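Local coordinates for outer membrane protein YopM (PDB 1JL5) that acts as a leucine-rich repeat effector of Yersinia pestis that, as in related effectors, probably alters host cell physiology to favour bacterial survival, at residues A[322-326]-A[327-331]; A[333-336]-A[337-341]; A[354-357]-A[358-361]; A[373-376]-A[377-381]. All blocks are in the same frame, centred on the assembly; numbering follows the deposited sequence.

In the fold
All four are local contacts of the leucine-rich repeat solenoid, following one another along the chain toward its C-terminal end. Contact 1 begins in strand 321-323 and runs into the following loop, where an asparagine is buried and its neighbour binds calcium at a subunit interface. Contacts 2, 3 and 4 are successive copies of one element, the type I turn that leads into the next strand, and each pairs a proline carbonyl with an amide three residues on beside an aliphatic pair. Contacts 2 and 3 are mostly buried; contact 4 is only partly buried and adds a water. Contact 1 lies in repeat 13, and contact 2 spans the junction of repeats 13 and 14.

Contact 1: residues A[322-326]-A[327-331]; sequences LNVSN and NKLIE. With CA (calcium ion), chain B.
Asn327 turns its side-chain amide back over the turn to the carbonyl of Val324, and Leu329 packs on the valine. The bond from Asn327 ND2 to Val324 O is 2.8 Å long and nearly straight at the hydrogen (165°). The oxygen lies almost in the amide plane of the asparagine, yet ND2 stands above the carbonyl plane of Val324. Asn327 is the consensus asparagine of the leucine-rich repeat (LxLxxNxL), and it suits this place because its short amide has both a donor and an acceptor for buried backbone: ND2 also reaches Ala304 O, and OD1 accepts from the amides of Asn307 and Ile309 in the preceding repeat, while Val324 O accepts from Asn347 ND2 of the next. These bonds fix its rotation. Packing is tight on the apolar side of the turn, where Val324 CG2 meets Leu329 CD1 at 3.4 Å, the side chains crossing at about a right angle. Asn323 OD1 accepts from Ser325 N at 2.9 Å in an Asx turn.

The other side is hydrated but enclosed at a subunit interface. Asn326 sends its CG anti to the backbone N (chi1 -171°), carrying OD1 to a calcium ion at 2.2 Å, while ND2 bonds to Glu286 of the second subunit and to Ser306 OG. Three waters and Asn246 and Asp266 of the second subunit complete the site; one water donates to Asn327 O at 2.6 Å. Strand 321-323 lies between parallel strands 301-303 and 341-343, and Val324 and Leu329 rest on Leu312 of strand 311-312.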
loop_
_atom_site.group_PDB
_atom_site.type_symbol
_atom_site.label_atom_id
_atom_site.label_comp_id
_atom_site.label_asym_id
_atom_site.label_seq_id
_atom_site.Cartn_x
_atom_site.Cartn_y
_atom_site.Cartn_z
ATOM N N LEU A 322 7.341 -12.837 -15.042
ATOM C CA LEU A 322 7.641 -11.725 -15.894
ATOM C C LEU A 322 7.010 -10.506 -15.279
ATOM O O LEU A 322 5.791 -10.421 -15.144
ATOM C CB LEU A 322 7.067 -11.921 -17.285
ATOM C CG LEU A 322 7.286 -10.704 -18.185
ATOM C CD1 LEU A 322 8.782 -10.486 -18.375
ATOM C CD2 LEU A 322 6.589 -10.913 -19.522
ATOM N N ASN A 323 7.852 -9.572 -14.874
ATOM C CA ASN A 323 7.348 -8.337 -14.333
ATOM C C ASN A 323 7.866 -7.247 -15.240
ATOM O O ASN A 323 9.053 -6.927 -15.235
ATOM C CB ASN A 323 7.840 -8.097 -12.913
ATOM C CG ASN A 323 7.186 -6.891 -12.291
ATOM O OD1 ASN A 323 6.653 -6.039 -13.004
ATOM N ND2 ASN A 323 7.223 -6.800 -10.970
ATOM N N VAL A 324 6.975 -6.709 -16.058
ATOM C CA VAL A 324 7.332 -5.631 -16.964
ATOM C C VAL A 324 6.354 -4.524 -16.641
ATOM O O VAL A 324 5.989 -3.700 -17.477
ATOM C CB VAL A 324 7.190 -6.056 -18.422
ATOM C CG1 VAL A 324 8.265 -7.074 -18.759
ATOM C CG2 VAL A 324 5.811 -6.633 -18.658
ATOM N N SER A 325 5.925 -4.539 -15.392
ATOM C CA SER A 325 4.996 -3.550 -14.904
ATOM C C SER A 325 5.575 -2.173 -15.132
ATOM O O SER A 325 6.789 -1.969 -15.089
ATOM C CB SER A 325 4.763 -3.736 -13.407
ATOM O OG SER A 325 3.851 -2.763 -12.938
ATOM N N ASN A 326 4.692 -1.225 -15.375
ATOM C CA ASN A 326 5.104 0.144 -15.559
ATOM C C ASN A 326 6.149 0.328 -16.634
ATOM O O ASN A 326 7.270 0.758 -16.378
ATOM C CB ASN A 326 5.619 0.719 -14.242
ATOM C CG ASN A 326 5.848 2.205 -14.331
ATOM O OD1 ASN A 326 5.147 2.895 -15.062
ATOM N ND2 ASN A 326 6.822 2.707 -13.585
ATOM N N ASN A 327 5.771 -0.020 -17.848
ATOM C CA ASN A 327 6.649 0.163 -18.973
ATOM C C ASN A 327 5.805 0.807 -20.029
ATOM O O ASN A 327 4.793 1.419 -19.709
ATOM C CB ASN A 327 7.238 -1.162 -19.426
ATOM C CG ASN A 327 8.502 -1.495 -18.670
ATOM O OD1 ASN A 327 9.502 -0.787 -18.789
ATOM N ND2 ASN A 327 8.462 -2.552 -17.873
ATOM N N LYS A 328 6.208 0.698 -21.281
ATOM C CA LYS A 328 5.437 1.324 -22.333
ATOM C C LYS A 328 5.066 0.288 -23.359
ATOM O O LYS A 328 5.038 0.548 -24.555
ATOM C CB LYS A 328 6.243 2.459 -22.953
ATOM C CG LYS A 328 6.623 3.522 -21.930
ATOM C CD LYS A 328 5.382 4.199 -21.376
ATOM C CE LYS A 328 5.704 5.054 -20.159
ATOM N NZ LYS A 328 6.744 6.085 -20.437
ATOM N N LEU A 329 4.765 -0.896 -22.850
ATOM C CA LEU A 329 4.382 -2.013 -23.683
ATOM C C LEU A 329 2.952 -1.860 -24.147
ATOM O O LEU A 329 2.044 -1.654 -23.344
ATOM C CB LEU A 329 4.515 -3.316 -22.899
ATOM C CG LEU A 329 5.953 -3.691 -22.562
ATOM C CD1 LEU A 329 5.975 -4.776 -21.499
ATOM C CD2 LEU A 329 6.652 -4.142 -23.830
ATOM N N ILE A 330 2.754 -1.938 -25.451
ATOM C CA ILE A 330 1.408 -1.866 -25.977
ATOM C C ILE A 330 1.052 -3.313 -26.290
ATOM O O ILE A 330 -0.089 -3.648 -26.590
ATOM C CB ILE A 330 1.343 -0.998 -27.246
ATOM C CG1 ILE A 330 2.306 -1.539 -28.297
ATOM C CG2 ILE A 330 1.671 0.442 -26.907
ATOM C CD1 ILE A 330 1.624 -2.212 -29.450
ATOM N N GLU A 331 2.049 -4.178 -26.177
ATOM C CA GLU A 331 1.847 -5.581 -26.443
ATOM C C GLU A 331 2.906 -6.432 -25.767
ATOM O O GLU A 331 4.077 -6.063 -25.710
ATOM C CB GLU A 331 1.867 -5.822 -27.952
ATOM C CG GLU A 331 1.441 -7.202 -28.378
ATOM C CD GLU A 331 1.245 -7.279 -29.882
ATOM O OE1 GLU A 331 2.237 -7.091 -30.615
ATOM O OE2 GLU A 331 0.102 -7.528 -30.324
HETATM CA CA CA B . 3.983 4.530 -16.063
HETATM O O HOH W 1 3.910 3.048 -17.851
HETATM O O HOH W 2 4.504 5.560 -14.181
HETATM O O HOH W 3 1.986 4.070 -15.204
#

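Contact 2: residues A[333-336]-A[337-341]; sequences PALP and PRLER
Leu339 and Pro336 close a type I beta turn of the leucine-rich repeat solenoid, with Leu335 packed beside them. The amide of Leu339 donates to Pro336 O at 2.8 Å, approaching from above the carbonyl plane with an angle of 155° at the hydrogen. Proline is tolerated at the first position, where only the carbonyl is used and no N-H is needed; its fixed phi matters at Pro337, the second (-57°, as a type I turn requires).

The side chain of Leu339 can be followed outward. Its CB lies 3.0 Å from Pro336 O and 3.8 Å from Pro336 CG. Its CG is anti to the backbone N (chi1 -164°), from where the chain forks: CD1 stays near the proline, 4.2 Å from Pro336 CG, while CD2 reaches over to Leu335. Leucine thus fills both sites with one forked tip. Pro336 rests on Leu315 and Leu335 on Leu355, joining three repeats. Arg338 leads away from this apolar group to a salt bridge with Glu320 and to backbone carbonyls of Asn80 and Gly55 of the third subunit. At the far end of the leucine fork, Leu339 CD2 meets Leu335 CD2 at 3.7 Å.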
loop_
_atom_site.group_PDB
_atom_site.type_symbol
_atom_site.label_atom_id
_atom_site.label_comp_id
_atom_site.label_asym_id
_atom_site.label_seq_id
_atom_site.Cartn_x
_atom_site.Cartn_y
_atom_site.Cartn_z
ATOM N N PRO A 333 4.876 -10.146 -25.579
ATOM C CA PRO A 333 5.141 -11.211 -26.542
ATOM C C PRO A 333 4.380 -12.443 -26.070
ATOM O O PRO A 333 3.770 -12.426 -24.994
ATOM C CB PRO A 333 6.651 -11.395 -26.444
ATOM C CG PRO A 333 6.922 -11.075 -25.013
ATOM C CD PRO A 333 6.070 -9.852 -24.774
ATOM N N ALA A 334 4.398 -13.502 -26.871
ATOM C CA ALA A 334 3.721 -14.728 -26.492
ATOM C C ALA A 334 4.242 -15.070 -25.107
ATOM O O ALA A 334 5.436 -14.963 -24.837
ATOM C CB ALA A 334 4.052 -15.841 -27.475
ATOM N N LEU A 335 3.346 -15.461 -24.219
ATOM C CA LEU A 335 3.759 -15.797 -22.876
ATOM C C LEU A 335 4.244 -17.232 -22.814
ATOM O O LEU A 335 3.571 -18.146 -23.282
ATOM C CB LEU A 335 2.598 -15.597 -21.911
ATOM C CG LEU A 335 2.063 -14.169 -21.872
ATOM C CD1 LEU A 335 0.880 -14.102 -20.926
ATOM C CD2 LEU A 335 3.176 -13.218 -21.439
ATOM N N PRO A 336 5.435 -17.447 -22.248
ATOM C CA PRO A 336 5.940 -18.815 -22.159
ATOM C C PRO A 336 4.968 -19.662 -21.347
ATOM O O PRO A 336 4.452 -19.217 -20.322
ATOM C CB PRO A 336 7.294 -18.637 -21.472
ATOM C CG PRO A 336 7.121 -17.381 -20.673
ATOM C CD PRO A 336 6.363 -16.495 -21.618
ATOM N N PRO A 337 4.671 -20.886 -21.814
ATOM C CA PRO A 337 3.743 -21.739 -21.069
ATOM C C PRO A 337 4.160 -22.008 -19.629
ATOM O O PRO A 337 3.346 -22.411 -18.812
ATOM C CB PRO A 337 3.662 -23.013 -21.923
ATOM C CG PRO A 337 4.873 -22.943 -22.819
ATOM C CD PRO A 337 4.986 -21.477 -23.124
ATOM N N ARG A 338 5.425 -21.778 -19.311
ATOM C CA ARG A 338 5.890 -21.996 -17.952
ATOM C C ARG A 338 5.592 -20.777 -17.085
ATOM O O ARG A 338 5.664 -20.848 -15.863
ATOM C CB ARG A 338 7.397 -22.266 -17.934
ATOM C CG ARG A 338 7.755 -23.573 -17.269
ATOM C CD ARG A 338 8.721 -23.401 -16.120
ATOM N NE ARG A 338 10.021 -23.956 -16.460
ATOM C CZ ARG A 338 11.014 -24.137 -15.600
ATOM N NH1 ARG A 338 10.870 -23.807 -14.322
ATOM N NH2 ARG A 338 12.155 -24.656 -16.023
ATOM N N LEU A 339 5.257 -19.659 -17.721
ATOM C CA LEU A 339 4.989 -18.426 -16.991
ATOM C C LEU A 339 3.963 -18.618 -15.887
ATOM O O LEU A 339 2.821 -18.989 -16.140
ATOM C CB LEU A 339 4.499 -17.333 -17.937
ATOM C CG LEU A 339 4.580 -15.934 -17.322
ATOM C CD1 LEU A 339 6.043 -15.608 -17.034
ATOM C CD2 LEU A 339 3.978 -14.907 -18.265
ATOM N N GLU A 340 4.374 -18.354 -14.658
ATOM C CA GLU A 340 3.475 -18.488 -13.528
ATOM C C GLU A 340 3.040 -17.136 -13.010
ATOM O O GLU A 340 1.940 -16.979 -12.494
ATOM C CB GLU A 340 4.164 -19.231 -12.414
ATOM C CG GLU A 340 4.325 -20.673 -12.679
ATOM C CD GLU A 340 5.155 -21.312 -11.610
ATOM O OE1 GLU A 340 4.724 -21.306 -10.422
ATOM O OE2 GLU A 340 6.245 -21.808 -11.956
ATOM N N ARG A 341 3.911 -16.152 -13.155
ATOM C CA ARG A 341 3.600 -14.823 -12.682
ATOM C C ARG A 341 3.785 -13.813 -13.790
ATOM O O ARG A 341 4.876 -13.661 -14.339
ATOM C CB ARG A 341 4.495 -14.470 -11.500
ATOM C CG ARG A 341 4.217 -15.274 -10.244
ATOM C CD ARG A 341 5.442 -15.321 -9.347
ATOM N NE ARG A 341 5.162 -14.912 -7.974
ATOM C CZ ARG A 341 5.051 -13.646 -7.570
ATOM N NH1 ARG A 341 5.194 -12.642 -8.435
ATOM N NH2 ARG A 341 4.804 -13.382 -6.292
#

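Contact 3: residues A[354-357]-A[358-361]; sequences ELPQ and NLKQ
The type I beta turn from Pro356 to Leu359 carries the leucine-rich repeat chain toward strand 361-363, and its two ends meet through Pro356 and Leu359. Leu359 N donates to Pro356 O at 3.1 Å, the hydrogen angle being 158° and the donor above the carbonyl plane. Beside this bond Leu359 CB sits 3.9 Å from Pro356 CG. One methyl, Leu359 CD2, lies alongside the Leu355 side chain from CB to both methyls, closest to Leu355 CD2 at 3.5 Å. Leu355 holds its CG anti to its own carbonyl carbon (chi1 -60°), which turns its branched end toward Leu359. Both leucines also touch Leu342 of strand 341-343, where aliphatic side chains pack in the interior of the solenoid.

The outer side is polar. Lys360 curls back, with chi1 and chi2 both near -60°, and its NZ donates to Asn358 O at 2.6 Å and weakly to Asn358 OD1. Lysine has the length to return over the turn in this way. Asn358 ND2 makes a weak bond to Asn122 of the third subunit. The turn is thus apolar within and meets a charged donor outside. That ammonium group would probably polarise the peptide carbonyl of Asn358.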
loop_
_atom_site.group_PDB
_atom_site.type_symbol
_atom_site.label_atom_id
_atom_site.label_comp_id
_atom_site.label_asym_id
_atom_site.label_seq_id
_atom_site.Cartn_x
_atom_site.Cartn_y
_atom_site.Cartn_z
ATOM N N GLU A 354 -2.431 -14.691 -24.796
ATOM C CA GLU A 354 -3.074 -15.868 -24.238
ATOM C C GLU A 354 -2.256 -16.283 -23.029
ATOM O O GLU A 354 -1.037 -16.432 -23.107
ATOM C CB GLU A 354 -3.094 -16.996 -25.258
ATOM C CG GLU A 354 -3.824 -18.224 -24.771
ATOM C CD GLU A 354 -3.928 -19.279 -25.840
ATOM O OE1 GLU A 354 -2.874 -19.799 -26.261
ATOM O OE2 GLU A 354 -5.063 -19.581 -26.264
ATOM N N LEU A 355 -2.927 -16.464 -21.906
ATOM C CA LEU A 355 -2.245 -16.826 -20.682
ATOM C C LEU A 355 -1.874 -18.294 -20.613
ATOM O O LEU A 355 -2.665 -19.161 -20.964
ATOM C CB LEU A 355 -3.119 -16.460 -19.489
ATOM C CG LEU A 355 -3.437 -14.964 -19.407
ATOM C CD1 LEU A 355 -4.357 -14.701 -18.227
ATOM C CD2 LEU A 355 -2.130 -14.173 -19.265
ATOM N N PRO A 356 -0.646 -18.588 -20.166
ATOM C CA PRO A 356 -0.220 -19.984 -20.063
ATOM C C PRO A 356 -1.091 -20.663 -19.011
ATOM O O PRO A 356 -1.514 -20.029 -18.044
ATOM C CB PRO A 356 1.244 -19.867 -19.657
ATOM C CG PRO A 356 1.281 -18.582 -18.884
ATOM C CD PRO A 356 0.414 -17.673 -19.716
ATOM N N GLN A 357 -1.357 -21.947 -19.202
ATOM C CA GLN A 357 -2.219 -22.706 -18.306
ATOM C C GLN A 357 -1.755 -22.922 -16.876
ATOM O O GLN A 357 -2.524 -23.397 -16.048
ATOM C CB GLN A 357 -2.549 -24.055 -18.949
ATOM C CG GLN A 357 -3.386 -23.909 -20.205
ATOM C CD GLN A 357 -4.574 -22.992 -19.985
ATOM O OE1 GLN A 357 -5.332 -23.161 -19.028
ATOM N NE2 GLN A 357 -4.743 -22.013 -20.872
ATOM N N ASN A 358 -0.507 -22.591 -16.578
ATOM C CA ASN A 358 0.011 -22.752 -15.223
ATOM C C ASN A 358 0.211 -21.376 -14.586
ATOM O O ASN A 358 0.810 -21.259 -13.515
ATOM C CB ASN A 358 1.347 -23.502 -15.245
ATOM C CG ASN A 358 1.216 -24.952 -14.821
ATOM O OD1 ASN A 358 1.260 -25.270 -13.633
ATOM N ND2 ASN A 358 1.050 -25.844 -15.795
ATOM N N LEU A 359 -0.289 -20.338 -15.249
ATOM C CA LEU A 359 -0.144 -18.988 -14.718
ATOM C C LEU A 359 -0.824 -18.920 -13.365
ATOM O O LEU A 359 -2.004 -19.232 -13.234
ATOM C CB LEU A 359 -0.768 -17.959 -15.659
ATOM C CG LEU A 359 -0.440 -16.509 -15.279
ATOM C CD1 LEU A 359 1.064 -16.262 -15.460
ATOM C CD2 LEU A 359 -1.253 -15.552 -16.136
ATOM N N LYS A 360 -0.069 -18.520 -12.354
ATOM C CA LYS A 360 -0.600 -18.420 -11.009
ATOM C C LYS A 360 -0.974 -16.993 -10.696
ATOM O O LYS A 360 -1.925 -16.721 -9.967
ATOM C CB LYS A 360 0.442 -18.879 -9.997
ATOM C CG LYS A 360 0.879 -20.310 -10.184
ATOM C CD LYS A 360 -0.305 -21.262 -10.112
ATOM C CE LYS A 360 0.149 -22.711 -10.241
ATOM N NZ LYS A 360 0.950 -22.932 -11.477
ATOM N N GLN A 361 -0.211 -16.073 -11.260
ATOM C CA GLN A 361 -0.438 -14.677 -10.992
ATOM C C GLN A 361 -0.499 -13.827 -12.236
ATOM O O GLN A 361 0.367 -13.892 -13.104
ATOM C CB GLN A 361 0.659 -14.172 -10.068
ATOM C CG GLN A 361 0.545 -12.722 -9.695
ATOM C CD GLN A 361 1.708 -12.306 -8.847
ATOM O OE1 GLN A 361 2.856 -12.428 -9.261
ATOM N NE2 GLN A 361 1.427 -11.825 -7.645
#

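Contact 4: residues A[373-376]-A[377-381]; sequences PDIP and ESVED
Ile375 and Val379 cross at about a right angle, and both are branched at CB, so their methyls lie close to the backbone. Ile375 CG2, placed anti to the backbone N, abuts the valine at its branch point: it is 3.3 Å from Val379 CB and 3.4 Å from Val379 CG2, closer than carbons usually pack. Val379 CG1 is a little farther off, at 3.7 Å from the same Ile375 CG2, so a single isoleucine methyl meets the whole fork of the valine. Pro376 approaches obliquely from another direction, its ring atom CD reaching Val379 CG2 at 3.6 Å. Compact branched residues suit a place where the side chains meet so near the main chain.

Pro376 and Val379 are the first and last residues of a type I beta turn of the leucine-rich repeat solenoid, and Ile375 comes just before it. Val379 N donates to Pro376 O at 3.0 Å, from above the carbonyl plane and with an angle of 149° at the hydrogen. A water lies within bonding reach of both Pro376 O and Val379 O, the latter at 2.7 Å; with further acceptors near, its protons are probably shared.

Ser378 has its OG between the backbone N and the carbonyl carbon (chi1 58°), which sets the hydroxyl 3.4 Å from Pro376 CB. Its polar partners lie in the preceding turn, Leu359 O and the weaker Gln357 O, which compete for one proton; a small hydroxyl fits between the turns. Ile375 touches Leu362 and Leu382 within the chain; Val379 packs on Phe372 of the fourth subunit.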
loop_
_atom_site.group_PDB
_atom_site.type_symbol
_atom_site.label_atom_id
_atom_site.label_comp_id
_atom_site.label_asym_id
_atom_site.label_seq_id
_atom_site.Cartn_x
_atom_site.Cartn_y
_atom_site.Cartn_z
ATOM N N PRO A 373 -7.979 -11.028 -20.574
ATOM C CA PRO A 373 -7.704 -12.270 -21.294
ATOM C C PRO A 373 -8.401 -13.409 -20.569
ATOM O O PRO A 373 -8.786 -13.265 -19.407
ATOM C CB PRO A 373 -6.193 -12.377 -21.198
ATOM C CG PRO A 373 -5.934 -11.850 -19.813
ATOM C CD PRO A 373 -6.819 -10.619 -19.761
ATOM N N ASP A 374 -8.585 -14.534 -21.247
ATOM C CA ASP A 374 -9.206 -15.669 -20.592
ATOM C C ASP A 374 -8.265 -16.005 -19.448
ATOM O O ASP A 374 -7.053 -16.083 -19.632
ATOM C CB ASP A 374 -9.328 -16.857 -21.547
ATOM C CG ASP A 374 -10.305 -16.597 -22.671
ATOM O OD1 ASP A 374 -11.443 -16.175 -22.374
ATOM O OD2 ASP A 374 -9.940 -16.819 -23.847
ATOM N N ILE A 375 -8.818 -16.182 -18.260
ATOM C CA ILE A 375 -8.000 -16.489 -17.105
ATOM C C ILE A 375 -7.882 -17.983 -16.878
ATOM O O ILE A 375 -8.868 -18.657 -16.592
ATOM C CB ILE A 375 -8.579 -15.838 -15.836
ATOM C CG1 ILE A 375 -8.713 -14.328 -16.052
ATOM C CG2 ILE A 375 -7.691 -16.131 -14.645
ATOM C CD1 ILE A 375 -7.442 -13.662 -16.570
ATOM N N PRO A 376 -6.667 -18.528 -17.025
ATOM C CA PRO A 376 -6.485 -19.962 -16.811
ATOM C C PRO A 376 -6.948 -20.292 -15.400
ATOM O O PRO A 376 -6.830 -19.464 -14.495
ATOM C CB PRO A 376 -4.979 -20.144 -16.986
ATOM C CG PRO A 376 -4.650 -19.116 -18.025
ATOM C CD PRO A 376 -5.431 -17.910 -17.535
ATOM N N GLU A 377 -7.479 -21.495 -15.216
ATOM C CA GLU A 377 -7.960 -21.916 -13.908
ATOM C C GLU A 377 -6.816 -21.879 -12.905
ATOM O O GLU A 377 -7.032 -21.767 -11.697
ATOM C CB GLU A 377 -8.537 -23.332 -13.992
ATOM C CG GLU A 377 -9.949 -23.462 -13.436
ATOM C CD GLU A 377 -10.993 -22.789 -14.313
ATOM O OE1 GLU A 377 -10.841 -21.584 -14.614
ATOM O OE2 GLU A 377 -11.973 -23.468 -14.699
ATOM N N SER A 378 -5.591 -21.968 -13.409
ATOM C CA SER A 378 -4.414 -21.951 -12.549
ATOM C C SER A 378 -4.219 -20.606 -11.851
ATOM O O SER A 378 -3.663 -20.543 -10.759
ATOM C CB SER A 378 -3.167 -22.272 -13.367
ATOM O OG SER A 378 -3.022 -21.344 -14.426
ATOM N N VAL A 379 -4.671 -19.530 -12.478
ATOM C CA VAL A 379 -4.507 -18.209 -11.890
ATOM C C VAL A 379 -5.115 -18.135 -10.500
ATOM O O VAL A 379 -6.326 -18.263 -10.335
ATOM C CB VAL A 379 -5.143 -17.128 -12.777
ATOM C CG1 VAL A 379 -4.987 -15.757 -12.128
ATOM C CG2 VAL A 379 -4.489 -17.147 -14.149
ATOM N N GLU A 380 -4.260 -17.935 -9.503
ATOM C CA GLU A 380 -4.694 -17.834 -8.113
ATOM C C GLU A 380 -4.721 -16.366 -7.706
ATOM O O GLU A 380 -5.554 -15.937 -6.916
ATOM C CB GLU A 380 -3.708 -18.557 -7.189
ATOM C CG GLU A 380 -3.290 -19.933 -7.650
ATOM C CD GLU A 380 -2.232 -20.554 -6.749
ATOM O OE1 GLU A 380 -1.271 -19.848 -6.375
ATOM O OE2 GLU A 380 -2.352 -21.752 -6.424
ATOM N N ASP A 381 -3.786 -15.608 -8.260
ATOM C CA ASP A 381 -3.632 -14.196 -7.953
ATOM C C ASP A 381 -3.879 -13.366 -9.198
ATOM O O ASP A 381 -3.042 -13.314 -10.097
ATOM C CB ASP A 381 -2.218 -13.959 -7.443
ATOM C CG ASP A 381 -1.979 -12.535 -7.038
ATOM O OD1 ASP A 381 -2.784 -11.657 -7.416
ATOM O OD2 ASP A 381 -0.972 -12.296 -6.347
HETATM O O HOH W 4 -8.381 -19.053 -11.980
#